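Local structure of particle-associated lyase (Acinetobacter bacteriophage AP22, 4Y9V) at residues A334-N339 with N360-C365; A353-G358 with F386-N391; S321-H326 with D346-N351; G374-A379 with S403-I408; V419-G424 with G435-R440. The protein binds capsular saccharide of Acinetobacter baumannii and, as the trimeric tailspike lyase of the phage, probably cleaves the capsular polysaccharide. All blocks are in the same frame, centred on the assembly; numbering follows the deposited sequence. Where two conformers were deposited one is given.

Contact 1. Residues A334-N339 with N360-C365. With 49S (2-acetamido-2-deoxy-beta-D-mannopyranuronic acid), chain B.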
# COMPACT_ATOMS: atom_id res chain seq x y z
N ALA A 334 -2.53 -17.69 5.98
CA ALA A 334 -2.26 -16.51 6.81
C ALA A 334 -3.14 -16.56 8.05
O ALA A 334 -4.34 -16.83 7.98
CB ALA A 334 -2.57 -15.24 6.03
N ASP A 335 -2.54 -16.26 9.20
CA ASP A 335 -3.27 -16.30 10.45
C ASP A 335 -2.98 -15.11 11.33
O ASP A 335 -1.87 -14.55 11.37
CB ASP A 335 -2.91 -17.59 11.22
CG ASP A 335 -3.30 -17.57 12.71
OD1 ASP A 335 -4.50 -17.83 12.97
OD2 ASP A 335 -2.40 -17.26 13.53
N MET A 336 -4.00 -14.78 12.14
CA MET A 336 -3.87 -13.93 13.31
C MET A 336 -4.73 -14.55 14.41
O MET A 336 -5.96 -14.64 14.25
CB MET A 336 -4.33 -12.48 13.07
CG MET A 336 -3.71 -11.81 11.87
SD MET A 336 -4.36 -10.13 11.74
CE MET A 336 -3.89 -9.71 10.06
N HIS A 337 -4.12 -14.95 15.52
CA HIS A 337 -4.84 -15.42 16.69
C HIS A 337 -5.48 -14.25 17.45
O HIS A 337 -5.20 -13.07 17.21
CB HIS A 337 -3.91 -16.20 17.63
CG HIS A 337 -3.58 -17.58 17.20
ND1 HIS A 337 -2.95 -17.97 16.06
CD2 HIS A 337 -3.82 -18.72 17.88
CE1 HIS A 337 -2.81 -19.29 16.05
NE2 HIS A 337 -3.31 -19.76 17.16
N GLY A 338 -6.31 -14.57 18.44
CA GLY A 338 -7.00 -13.59 19.25
C GLY A 338 -6.16 -12.77 20.21
O GLY A 338 -6.71 -11.88 20.86
N ASN A 339 -4.85 -13.00 20.29
CA ASN A 339 -3.96 -12.09 20.99
C ASN A 339 -3.18 -11.18 20.04
O ASN A 339 -2.14 -10.68 20.47
CB ASN A 339 -2.99 -12.84 21.90
CG ASN A 339 -1.95 -13.58 21.06
OD1 ASN A 339 -2.26 -14.03 19.97
ND2 ASN A 339 -0.76 -13.74 21.62
N ASN A 360 -6.88 -4.85 12.84
CA ASN A 360 -6.09 -5.65 11.92
C ASN A 360 -6.59 -5.42 10.49
O ASN A 360 -7.70 -4.94 10.28
CB ASN A 360 -6.18 -7.13 12.27
CG ASN A 360 -5.51 -7.45 13.60
OD1 ASN A 360 -4.47 -6.87 13.95
ND2 ASN A 360 -6.10 -8.38 14.35
N GLU A 361 -5.76 -5.82 9.52
CA GLU A 361 -6.10 -5.59 8.11
C GLU A 361 -5.56 -6.69 7.22
O GLU A 361 -4.43 -7.17 7.41
CB GLU A 361 -5.52 -4.23 7.67
CG GLU A 361 -5.81 -3.83 6.22
CD GLU A 361 -5.49 -2.37 5.91
OE1 GLU A 361 -4.59 -1.81 6.58
OE2 GLU A 361 -6.12 -1.82 5.00
N TYR A 362 -6.36 -7.06 6.22
CA TYR A 362 -5.88 -7.70 5.00
C TYR A 362 -6.13 -6.70 3.87
O TYR A 362 -7.28 -6.27 3.69
CB TYR A 362 -6.58 -9.02 4.65
CG TYR A 362 -6.24 -10.17 5.59
CD1 TYR A 362 -6.86 -10.30 6.83
CD2 TYR A 362 -5.28 -11.10 5.24
CE1 TYR A 362 -6.53 -11.34 7.68
CE2 TYR A 362 -4.95 -12.15 6.08
CZ TYR A 362 -5.57 -12.27 7.32
OH TYR A 362 -5.20 -13.31 8.11
N SER A 363 -5.09 -6.32 3.15
CA SER A 363 -5.21 -5.35 2.06
C SER A 363 -4.51 -5.88 0.82
O SER A 363 -3.44 -6.48 0.90
CB SER A 363 -4.64 -3.99 2.45
OG SER A 363 -3.31 -4.09 2.92
N ASN A 364 -5.13 -5.63 -0.34
CA ASN A 364 -4.51 -5.98 -1.61
C ASN A 364 -4.13 -7.47 -1.68
O ASN A 364 -3.16 -7.81 -2.38
CB ASN A 364 -3.28 -5.10 -1.89
CG ASN A 364 -3.67 -3.64 -1.87
OD1 ASN A 364 -4.52 -3.21 -2.62
ND2 ASN A 364 -3.03 -2.91 -0.94
N CYS A 365 -4.87 -8.31 -1.01
CA CYS A 365 -4.57 -9.74 -0.95
C CYS A 365 -5.47 -10.53 -1.90
O CYS A 365 -6.60 -10.14 -2.16
CB CYS A 365 -4.79 -10.31 0.46
SG CYS A 365 -3.57 -9.76 1.70
C8 49S B . -1.98 -18.21 20.52
C7 49S B . -1.32 -19.37 19.81
O7 49S B . -0.53 -19.18 18.86
N2 49S B . -1.64 -20.60 20.25
C2 49S B . -1.15 -21.82 19.64
C3 49S B . -0.08 -22.51 20.49
O3 49S B . 1.04 -21.65 20.69
C1 49S B . -2.31 -22.79 19.45
O1 49S B . -3.36 -22.21 18.72
O5 49S B . -2.86 -23.12 20.72
C5 49S B . -1.92 -23.88 21.50
C6 49S B . -2.61 -24.31 22.78
O6A 49S B . -3.31 -23.47 23.40
O6B 49S B . -2.41 -25.49 23.16
C4 49S B . -0.67 -23.05 21.79
O4 49S B . 0.19 -23.99 22.44
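Asp335, whose backbone N lies 4.1 Å from Tyr362 OH, accepts at OD2 a short bond from ND1 of His337, 2.7 Å long. The N-H meets the syn side of the carboxylate, 18° out of its plane, while the carboxylate oxygen stays close to the imidazole plane. At the other end of that ring, NE2 and O1 of the bound N-acetylmannosaminuronic acid are hydrogen-bonded at 2.9 Å, with either able to donate; the ND1 bond helps set the rotation of the ring, together with this NE2 bond. The acetamido group of the sugar covers one face of the ring, its O7 standing 3.3 Å above the plane toward the rim. His337 thus belongs to the glycan pocket, and Asp335, itself bonded through OD1 to Thr354, is placed as a second-shell residue that probably orients it.

No hydrogen bond joins 334-339 to 360-365; the contact is van der Waals packing. Met336 extends beyond CG (chi2 180°), carrying SD past the amide of Asn360, 3.5 Å from its CG, in the opposite sense to that side chain. The amide's OD1 is bonded to Thr343 N and its ND2 to Phe355 O. Met336 and Tyr362 meet tip to tip, with CE 3.9 Å from Tyr362 CE1. Ala334 CB approaches the ring in its plane, 3.9 Å from Tyr362 CE2. The phenol hydroxyl bonds to Thr354 O.

Residues 334-336 run nearly opposite to 360-362 (168°). Tyr345 of strand 343-346 packs on Ala334 and Met336, and Leu388 of strand 384-389 lies against Tyr362.

Contact 2. Residues A353-G358 with F386-N391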
# COMPACT_ATOMS: atom_id res chain seq x y z
N ALA A 353 -8.43 -17.06 5.87
CA ALA A 353 -7.78 -16.00 6.66
C ALA A 353 -8.45 -15.93 8.02
O ALA A 353 -9.68 -15.93 8.08
CB ALA A 353 -7.90 -14.66 5.95
N THR A 354 -7.66 -15.81 9.07
CA THR A 354 -8.15 -15.53 10.41
C THR A 354 -7.75 -14.11 10.81
O THR A 354 -6.70 -13.60 10.42
CB THR A 354 -7.65 -16.57 11.42
OG1 THR A 354 -6.24 -16.55 11.36
CG2 THR A 354 -8.21 -17.96 11.17
N PHE A 355 -8.62 -13.45 11.58
CA PHE A 355 -8.54 -11.97 11.69
C PHE A 355 -8.13 -11.42 13.04
O PHE A 355 -8.09 -10.21 13.21
CB PHE A 355 -9.85 -11.33 11.23
CG PHE A 355 -9.74 -10.17 10.30
CD1 PHE A 355 -10.84 -9.84 9.50
CD2 PHE A 355 -8.60 -9.36 10.20
CE1 PHE A 355 -10.80 -8.74 8.65
CE2 PHE A 355 -8.56 -8.29 9.35
CZ PHE A 355 -9.65 -7.96 8.57
N GLY A 356 -7.81 -12.29 14.01
CA GLY A 356 -7.26 -11.82 15.26
C GLY A 356 -8.23 -11.01 16.11
O GLY A 356 -9.44 -11.10 16.03
N ALA A 357 -7.63 -10.22 17.02
CA ALA A 357 -8.38 -9.52 18.04
C ALA A 357 -9.12 -8.29 17.53
O ALA A 357 -10.22 -7.99 18.02
CB ALA A 357 -7.44 -9.08 19.16
N GLY A 358 -8.51 -7.57 16.59
CA GLY A 358 -9.03 -6.31 16.07
C GLY A 358 -7.90 -5.33 15.78
O GLY A 358 -6.74 -5.55 16.09
N PHE A 386 -11.70 -4.19 11.74
CA PHE A 386 -11.30 -5.32 10.91
C PHE A 386 -11.38 -4.82 9.46
O PHE A 386 -12.48 -4.72 8.91
CB PHE A 386 -12.18 -6.51 11.16
CG PHE A 386 -12.03 -7.06 12.56
CD1 PHE A 386 -12.81 -6.58 13.63
CD2 PHE A 386 -11.14 -8.08 12.83
CE1 PHE A 386 -12.66 -7.12 14.87
CE2 PHE A 386 -10.99 -8.62 14.09
CZ PHE A 386 -11.76 -8.15 15.12
N LYS A 387 -10.24 -4.44 8.91
CA LYS A 387 -10.19 -3.74 7.63
C LYS A 387 -9.85 -4.71 6.50
O LYS A 387 -8.85 -5.44 6.57
CB LYS A 387 -9.12 -2.64 7.66
CG LYS A 387 -9.38 -1.53 8.64
CD LYS A 387 -8.26 -0.52 8.79
CE LYS A 387 -8.11 0.34 7.63
NZ LYS A 387 -7.31 1.60 7.68
N LEU A 388 -10.67 -4.70 5.46
CA LEU A 388 -10.50 -5.54 4.28
C LEU A 388 -10.46 -4.60 3.07
O LEU A 388 -11.50 -4.21 2.55
CB LEU A 388 -11.63 -6.54 4.18
CG LEU A 388 -11.64 -7.62 5.26
CD1 LEU A 388 -12.91 -8.42 5.20
CD2 LEU A 388 -10.42 -8.55 5.11
N THR A 389 -9.24 -4.23 2.65
CA THR A 389 -9.06 -3.11 1.76
C THR A 389 -8.57 -3.61 0.41
O THR A 389 -7.43 -4.08 0.27
CB THR A 389 -8.08 -2.11 2.36
OG1 THR A 389 -8.47 -1.87 3.70
CG2 THR A 389 -8.07 -0.82 1.56
N ASN A 390 -9.42 -3.52 -0.62
CA ASN A 390 -8.98 -3.80 -1.98
C ASN A 390 -8.47 -5.22 -2.17
O ASN A 390 -7.54 -5.45 -2.97
CB ASN A 390 -8.01 -2.76 -2.49
CG ASN A 390 -8.30 -2.39 -3.91
OD1 ASN A 390 -9.05 -3.06 -4.61
ND2 ASN A 390 -7.68 -1.33 -4.35
N ASN A 391 -9.08 -6.21 -1.51
CA ASN A 391 -8.72 -7.60 -1.74
C ASN A 391 -9.48 -8.16 -2.95
O ASN A 391 -10.53 -7.65 -3.33
CB ASN A 391 -9.03 -8.45 -0.51
CG ASN A 391 -8.28 -7.98 0.71
OD1 ASN A 391 -7.06 -7.77 0.70
ND2 ASN A 391 -9.02 -7.79 1.81
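Phe386 and Phe355 supply most of the buried surface, 111 and 100 Å², and they meet as a T-shaped pair. The edge of Phe386 is turned to the face of Phe355, with ring centroids 5.2 Å apart and planes at 72°. The leading atom is Phe386 CD2, which stands over the face near its rim, 3.6 Å from Phe355 CG. Phe386 CB lies over the same ring as a CH-pi contact, 4.0 Å from its centroid. In Phe386, chi1 -66° sets CG anti to the carbonyl carbon, and from there the CD2/CE2 edge lies against the loop 353-358. The two side chains slide past each other in opposite senses.

That loop bends round the far end of the Phe386 ring. The carbonyl O of Gly356 reaches the ring edge in its plane, 3.5 Å from CE2, while Gly358 CA sits over a face, 3.9 Å from the centroid. At the phi of Gly358 (143°) a CB would press on the preceding carbonyl O and lie about 3.6 Å from Phe386 CZ, so the bare CA can sit over the ring. In the parallel beta-helix of the pectin lyase-like family, side chains of successive coils stack in the interior; here an aromatic pair does so, where the loop leading into strand 360-363 closes over strand 384-389 of the next coil.

Leu388, two residues further along that strand, adds its CD2 at 3.6 Å from Phe355 CE1, the side chains crossing obliquely. Phe355 CZ meets Lys387 O at its edge, near the ring plane, at 3.3 Å. Val376 and Ile378 also pack on Phe355.

Contact 3. Residues S321-H326 with D346-N351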
# COMPACT_ATOMS: atom_id res chain seq x y z
N SER A 321 4.20 -8.58 3.86
CA SER A 321 4.03 -8.04 2.54
C SER A 321 4.54 -8.96 1.48
O SER A 321 5.65 -9.52 1.55
CB SER A 321 4.80 -6.72 2.43
OG SER A 321 4.76 -6.19 1.12
N GLY A 322 3.82 -9.21 0.40
CA GLY A 322 4.36 -9.95 -0.71
C GLY A 322 4.62 -11.42 -0.42
O GLY A 322 5.53 -12.03 -0.99
N ALA A 323 3.84 -11.98 0.47
CA ALA A 323 4.02 -13.37 0.89
C ALA A 323 2.92 -14.26 0.34
O ALA A 323 1.74 -13.87 0.32
CB ALA A 323 4.08 -13.46 2.40
N ILE A 324 3.30 -15.47 -0.05
CA ILE A 324 2.38 -16.49 -0.55
C ILE A 324 2.32 -17.58 0.50
O ILE A 324 3.33 -18.24 0.77
CB ILE A 324 2.80 -16.99 -1.94
CG1 ILE A 324 3.18 -15.89 -2.93
CG2 ILE A 324 1.75 -17.92 -2.46
CD1 ILE A 324 2.11 -14.89 -3.29
N LEU A 325 1.16 -17.74 1.14
CA LEU A 325 1.03 -18.47 2.40
C LEU A 325 -0.10 -19.49 2.29
O LEU A 325 -1.27 -19.11 2.15
CB LEU A 325 0.71 -17.47 3.52
CG LEU A 325 1.77 -16.37 3.73
CD1 LEU A 325 1.31 -15.41 4.80
CD2 LEU A 325 3.14 -16.98 4.09
N HIS A 326 0.23 -20.79 2.41
CA HIS A 326 -0.77 -21.82 2.22
C HIS A 326 -0.71 -22.92 3.26
O HIS A 326 0.35 -23.34 3.71
CB HIS A 326 -0.67 -22.44 0.81
CG HIS A 326 -1.09 -21.46 -0.25
ND1 HIS A 326 -2.38 -20.95 -0.29
CD2 HIS A 326 -0.48 -20.85 -1.28
CE1 HIS A 326 -2.47 -20.11 -1.32
NE2 HIS A 326 -1.33 -20.02 -1.95
N ASP A 346 -0.47 -7.53 3.57
CA ASP A 346 -0.65 -6.64 2.41
C ASP A 346 -0.03 -7.28 1.20
O ASP A 346 1.11 -7.75 1.23
CB ASP A 346 0.02 -5.29 2.69
CG ASP A 346 -0.24 -4.24 1.63
OD1 ASP A 346 -1.34 -4.15 1.10
OD2 ASP A 346 0.64 -3.39 1.42
N HIS A 347 -0.77 -7.34 0.07
CA HIS A 347 -0.20 -7.91 -1.17
C HIS A 347 0.26 -9.34 -0.93
O HIS A 347 1.28 -9.78 -1.48
CB HIS A 347 0.88 -7.00 -1.77
CG HIS A 347 0.29 -5.82 -2.52
ND1 HIS A 347 0.17 -4.53 -2.17
CD2 HIS A 347 -0.29 -5.93 -3.74
CE1 HIS A 347 -0.43 -3.85 -3.20
NE2 HIS A 347 -0.73 -4.70 -4.12
N CYS A 348 -0.51 -10.10 -0.16
CA CYS A 348 -0.26 -11.52 0.10
C CYS A 348 -1.32 -12.38 -0.56
O CYS A 348 -2.40 -11.89 -0.93
CB CYS A 348 -0.24 -11.80 1.60
SG CYS A 348 1.09 -10.99 2.52
N THR A 349 -1.02 -13.66 -0.68
CA THR A 349 -1.96 -14.66 -1.15
C THR A 349 -2.12 -15.70 -0.04
O THR A 349 -1.12 -16.13 0.55
CB THR A 349 -1.45 -15.32 -2.44
OG1 THR A 349 -1.43 -14.30 -3.46
CG2 THR A 349 -2.36 -16.45 -2.90
N THR A 350 -3.37 -16.10 0.20
CA THR A 350 -3.66 -17.12 1.22
C THR A 350 -4.91 -17.87 0.80
O THR A 350 -5.82 -17.32 0.18
CB THR A 350 -3.83 -16.47 2.60
OG1 THR A 350 -4.15 -17.49 3.56
CG2 THR A 350 -4.83 -15.35 2.64
N ASN A 351 -4.97 -19.14 1.21
CA ASN A 351 -6.26 -19.85 1.30
C ASN A 351 -6.81 -19.59 2.70
O ASN A 351 -6.17 -19.96 3.69
CB ASN A 351 -6.15 -21.34 1.01
CG ASN A 351 -5.20 -22.10 1.91
OD1 ASN A 351 -3.99 -21.82 1.92
ND2 ASN A 351 -5.70 -23.07 2.63
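His326 and Asn351 close one end of a parallel strand pair, and the imidazole can be followed atom by atom. CB lies 3.6 Å from Asn351 OD1. Chi1 -70° sets CG anti to the carbonyl carbon, on the way to Asn351. ND1 donates to Asn351 OD1 at 2.9 Å; the oxygen lies in the ring plane, yet the donor is tilted 27° from the carbonyl plane of the amide. CE1 lies near the backbone, 3.7 Å from Asn351 N, and NE2 ends 3.8 Å from the methyl CG2 of Thr349.

Behind this ring the strands 323-326 and 349-351 run 9° from parallel. Thr349 N donates to Ala323 O, and Thr349 O receives Leu325 N, both at 2.9 Å. On the face carrying Thr349, Ile324 lies beside it and points the same way.

At the other end the chain turns a corner at Gly322, and His347 in the neighbouring coil also has positive phi. There Gly322 N bonds to Asp346 O, and Ala323 N donates to the sulfur of Cys348 at 3.6 Å, a long bond normal for sulfur. Such stacked turns are part of a parallel beta-helix, in which one coil repeats the course of the last. The ring of His347 meets that of Tyr319 of the third subunit, so this end also meets the trimer interface.

Chemically, the thiolic sulfur serves as an acceptor for an N-H just past the corner, where strand 323-326 begins. The donor direction at His326 implies that ND1 carries a proton, and NE2 has the Thr349 methyl as its nearest neighbour in 346-351.

Contact 4. Residues G374-A379 with S403-I408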
# COMPACT_ATOMS: atom_id res chain seq x y z
N GLY A 374 -16.50 -19.67 2.98
CA GLY A 374 -16.04 -18.39 3.50
C GLY A 374 -14.56 -18.15 3.21
O GLY A 374 -13.75 -19.05 3.06
N CYS A 375 -14.20 -16.83 3.16
CA CYS A 375 -12.84 -16.39 2.97
C CYS A 375 -12.14 -15.88 4.21
O CYS A 375 -10.93 -16.07 4.35
CB CYS A 375 -12.78 -15.30 1.90
SG CYS A 375 -13.03 -15.91 0.19
N VAL A 376 -12.86 -15.15 5.09
CA VAL A 376 -12.26 -14.47 6.21
C VAL A 376 -13.09 -14.78 7.46
O VAL A 376 -14.32 -14.60 7.43
CB VAL A 376 -12.23 -12.93 5.98
CG1 VAL A 376 -11.61 -12.22 7.17
CG2 VAL A 376 -11.46 -12.59 4.71
N LEU A 377 -12.43 -15.21 8.51
CA LEU A 377 -13.06 -15.59 9.77
C LEU A 377 -12.61 -14.69 10.91
O LEU A 377 -11.41 -14.50 11.12
CB LEU A 377 -12.69 -17.03 10.10
CG LEU A 377 -13.36 -17.60 11.38
CD1 LEU A 377 -14.84 -17.75 11.21
CD2 LEU A 377 -12.69 -18.93 11.71
N ILE A 378 -13.58 -14.18 11.65
CA ILE A 378 -13.38 -13.44 12.90
C ILE A 378 -13.93 -14.33 14.02
O ILE A 378 -15.11 -14.35 14.28
CB ILE A 378 -14.07 -12.07 12.84
CG1 ILE A 378 -13.65 -11.23 11.68
CG2 ILE A 378 -13.84 -11.33 14.16
CD1 ILE A 378 -14.48 -9.98 11.44
N ALA A 379 -13.07 -15.13 14.63
CA ALA A 379 -13.48 -16.13 15.61
C ALA A 379 -13.01 -15.86 17.02
O ALA A 379 -13.54 -16.52 17.93
CB ALA A 379 -12.88 -17.49 15.25
N SER A 403 -20.56 -16.79 5.49
CA SER A 403 -20.48 -15.69 4.55
C SER A 403 -19.02 -15.45 4.12
O SER A 403 -18.08 -16.01 4.66
CB SER A 403 -21.06 -14.44 5.18
OG SER A 403 -22.47 -14.50 5.28
N LEU A 404 -18.86 -14.58 3.13
CA LEU A 404 -17.52 -14.25 2.66
C LEU A 404 -16.61 -13.85 3.84
O LEU A 404 -15.47 -14.33 3.95
CB LEU A 404 -17.58 -13.11 1.64
CG LEU A 404 -16.23 -12.80 0.97
CD1 LEU A 404 -15.91 -13.81 -0.08
CD2 LEU A 404 -16.26 -11.37 0.38
N VAL A 405 -17.13 -12.96 4.66
CA VAL A 405 -16.50 -12.45 5.87
C VAL A 405 -17.50 -12.75 7.00
O VAL A 405 -18.63 -12.31 6.93
CB VAL A 405 -16.28 -10.93 5.75
CG1 VAL A 405 -15.61 -10.41 7.02
CG2 VAL A 405 -15.49 -10.58 4.50
N HIS A 406 -17.06 -13.54 8.00
CA HIS A 406 -18.00 -14.02 8.98
C HIS A 406 -17.37 -13.92 10.37
O HIS A 406 -16.23 -14.33 10.55
CB HIS A 406 -18.39 -15.49 8.68
CG HIS A 406 -19.70 -15.91 9.22
ND1 HIS A 406 -20.73 -16.24 8.37
CD2 HIS A 406 -20.16 -16.03 10.50
CE1 HIS A 406 -21.75 -16.56 9.13
NE2 HIS A 406 -21.45 -16.46 10.41
N GLY A 407 -18.14 -13.38 11.29
CA GLY A 407 -17.70 -13.30 12.68
C GLY A 407 -18.72 -13.91 13.61
O GLY A 407 -19.93 -13.77 13.40
N ILE A 408 -18.21 -14.56 14.65
CA ILE A 408 -19.03 -15.14 15.70
C ILE A 408 -18.53 -14.58 17.02
O ILE A 408 -17.39 -14.71 17.40
CB ILE A 408 -18.93 -16.67 15.74
CG1 ILE A 408 -19.28 -17.29 14.39
CG2 ILE A 408 -19.76 -17.20 16.90
CD1 ILE A 408 -20.71 -17.18 13.96
O HOH W 1 -15.95 -16.65 6.36
O HOH W 2 -16.05 -17.21 17.33
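Leu404 O is gripped by two successive N-H groups across the contact, Cys375 N at 2.9 Å and Val376 N at 3.0 Å. The Val376 donor comes nearly head-on to the carbonyl, whereas that of Cys375 is tilted 20° from its plane, so the pair forks at the point where 374-379 enters its strand. From there the ladder is regular: His406 N bonds to Val376 O, Ile378 N to His406 O with a straight N-H (170°), and Ile408 N to Ile378 O. Past the last rung a water donates to both Ala379 O and Ile408 O, carrying the link on by one step.

Strands 376-378 and 405-408 are parallel, 17° apart, neighbouring coils of the beta-helix. Val376 and Val405 project on the same face, where Phe355 and Leu388 of the interior meet them. Ile378 shares that face, its CB 3.8 Å from Gly407 CA, with no side chain on the glycine to hold it off. Cys375 SG touches Leu404 CD1 at 3.6 Å.

On the opposite face the ring of His406 turns back to its own chain, with ND1 accepting Ser403 N at 2.9 Å, the donor near the ring plane. Because ND1 acts as acceptor, that nitrogen lacks a proton here, and the imidazole is probably neutral with its hydrogen on NE2.

Contact 5. Residues V419-G424 with G435-R440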
# COMPACT_ATOMS: atom_id res chain seq x y z
N VAL A 419 -16.38 -3.84 11.07
CA VAL A 419 -15.85 -4.45 9.85
C VAL A 419 -15.89 -3.40 8.75
O VAL A 419 -17.00 -2.89 8.49
CB VAL A 419 -16.65 -5.70 9.43
CG1 VAL A 419 -16.10 -6.26 8.11
CG2 VAL A 419 -16.64 -6.76 10.51
N LYS A 420 -14.77 -3.15 8.12
CA LYS A 420 -14.64 -2.10 7.11
C LYS A 420 -14.10 -2.72 5.82
O LYS A 420 -12.90 -2.93 5.69
CB LYS A 420 -13.75 -0.95 7.57
CG LYS A 420 -13.89 0.34 6.79
CD LYS A 420 -13.23 1.57 7.45
CE LYS A 420 -13.57 2.84 6.74
NZ LYS A 420 -12.94 3.99 7.45
N LEU A 421 -15.01 -3.03 4.87
CA LEU A 421 -14.67 -3.67 3.59
C LEU A 421 -14.75 -2.56 2.55
O LEU A 421 -15.82 -2.06 2.26
CB LEU A 421 -15.62 -4.83 3.33
CG LEU A 421 -15.20 -5.80 2.22
CD1 LEU A 421 -16.15 -7.01 2.26
CD2 LEU A 421 -15.20 -5.19 0.82
N ASP A 422 -13.57 -2.15 2.08
CA ASP A 422 -13.39 -0.97 1.25
C ASP A 422 -12.75 -1.39 -0.07
O ASP A 422 -11.55 -1.66 -0.12
CB ASP A 422 -12.53 0.03 1.99
CG ASP A 422 -12.24 1.31 1.31
OD1 ASP A 422 -12.86 1.62 0.29
OD2 ASP A 422 -11.31 2.05 1.83
N GLY A 423 -13.55 -1.46 -1.12
CA GLY A 423 -13.08 -1.83 -2.41
C GLY A 423 -12.79 -3.33 -2.55
O GLY A 423 -12.94 -4.10 -1.64
N GLY A 424 -12.36 -3.69 -3.75
CA GLY A 424 -11.94 -5.01 -4.10
C GLY A 424 -12.90 -5.68 -5.08
O GLY A 424 -13.78 -5.05 -5.68
N GLY A 435 -24.08 -14.52 1.69
CA GLY A 435 -23.84 -13.26 2.35
C GLY A 435 -22.39 -12.81 2.17
O GLY A 435 -21.48 -13.62 2.07
N ILE A 436 -22.21 -11.47 2.17
CA ILE A 436 -20.86 -10.90 2.14
C ILE A 436 -20.30 -10.73 3.53
O ILE A 436 -19.28 -11.34 3.85
CB ILE A 436 -20.80 -9.62 1.26
CG1 ILE A 436 -21.32 -9.87 -0.16
CG2 ILE A 436 -19.39 -9.07 1.25
CD1 ILE A 436 -20.69 -11.05 -0.87
N VAL A 437 -20.93 -9.90 4.37
CA VAL A 437 -20.52 -9.75 5.77
C VAL A 437 -21.66 -10.18 6.66
O VAL A 437 -22.76 -9.63 6.57
CB VAL A 437 -20.12 -8.29 6.12
CG1 VAL A 437 -19.75 -8.18 7.59
CG2 VAL A 437 -18.98 -7.80 5.25
N THR A 438 -21.38 -11.16 7.53
CA THR A 438 -22.33 -11.58 8.56
C THR A 438 -21.59 -11.62 9.91
O THR A 438 -20.54 -12.24 10.01
CB THR A 438 -22.92 -12.95 8.27
OG1 THR A 438 -23.63 -12.87 7.03
CG2 THR A 438 -23.85 -13.42 9.38
N ILE A 439 -22.17 -10.99 10.92
CA ILE A 439 -21.72 -11.10 12.31
C ILE A 439 -22.91 -11.70 13.09
O ILE A 439 -24.01 -11.14 13.03
CB ILE A 439 -21.32 -9.75 12.90
CG1 ILE A 439 -20.25 -9.02 12.05
CG2 ILE A 439 -20.92 -9.94 14.38
CD1 ILE A 439 -18.89 -9.72 12.07
N ARG A 440 -22.66 -12.79 13.83
CA ARG A 440 -23.65 -13.36 14.71
C ARG A 440 -23.13 -13.41 16.13
O ARG A 440 -21.95 -13.69 16.36
CB ARG A 440 -24.04 -14.78 14.31
CG ARG A 440 -24.58 -14.94 12.89
CD ARG A 440 -25.88 -14.25 12.63
NE ARG A 440 -27.04 -14.75 13.39
CZ ARG A 440 -27.81 -15.74 12.97
NH1 ARG A 440 -27.54 -16.47 11.92
NH2 ARG A 440 -28.94 -16.01 13.68
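Strand 419-422 and segment 435-440 run in nearly opposite directions with no hydrogen bond between them, their closest alpha carbons, those of Val419 and Val437, being 8.2 Å apart. That spacing is too wide for adjacent strands of a sheet and fits two walls facing one another across a filled interior.

Four apolar contacts bridge the gap. Val419 sends its two methyls to different partners: CG1 lies 4.2 Å from CG1 of Val437, and CG2 reaches CD1 of Ile439 at 4.0 Å. In both valines CG1 is anti to the backbone N (chi1 177° in Val419, 178° in Val437), which turns the second methyl, CG2, to the other flank. For Val437 this means that CG2 meets Leu421 CD1, at 4.2 Å, while CG1 serves Val419. The same CD1 of Leu421 also touches CG2 of Ile436 at 4.0 Å, those two side chains crossing at about a right angle. Val419 and Val437, by contrast, slide past each other in opposite senses, as do Val419 and Ile439. Leu421 and Ile439 were each modelled in two conformers, so their distances describe one state of each. All the separations are ordinary van der Waals contacts, and 174 Å² is buried in total.

Such facing walls are characteristic of the parallel beta-helix, whose coils enclose a column of stacked aliphatic side chains. Here strand 419-422 pairs with strands 384-389 and 453-458 of its own wall. Segment 435-440 lies between strands 405-409 and 470-476, and Val437 packs inward on Val455 and Ile457 of strand 453-458.

All five contacts lie in the pectin lyase-like body and are largely buried, but their chemistry follows their direction across the coils. Contacts 3 and 4 join successive coils within a wall, through backbone ladders; contact 3 also reaches another subunit, whereas no other chain touches contact 4. Contacts 1, 2 and 5 instead cross the interior and have no hydrogen bond between their segments: contact 2 is aromatic, contact 5 aliphatic, and contact 1 mixes sulfur and ring before ending at the saccharide. Contacts 1 and 2 use neighbouring strands, 360-363 and 384-389, and are joined by Glu361-Thr389. Strand 405-409 of contact 4 adjoins strand 435-441 of contact 5.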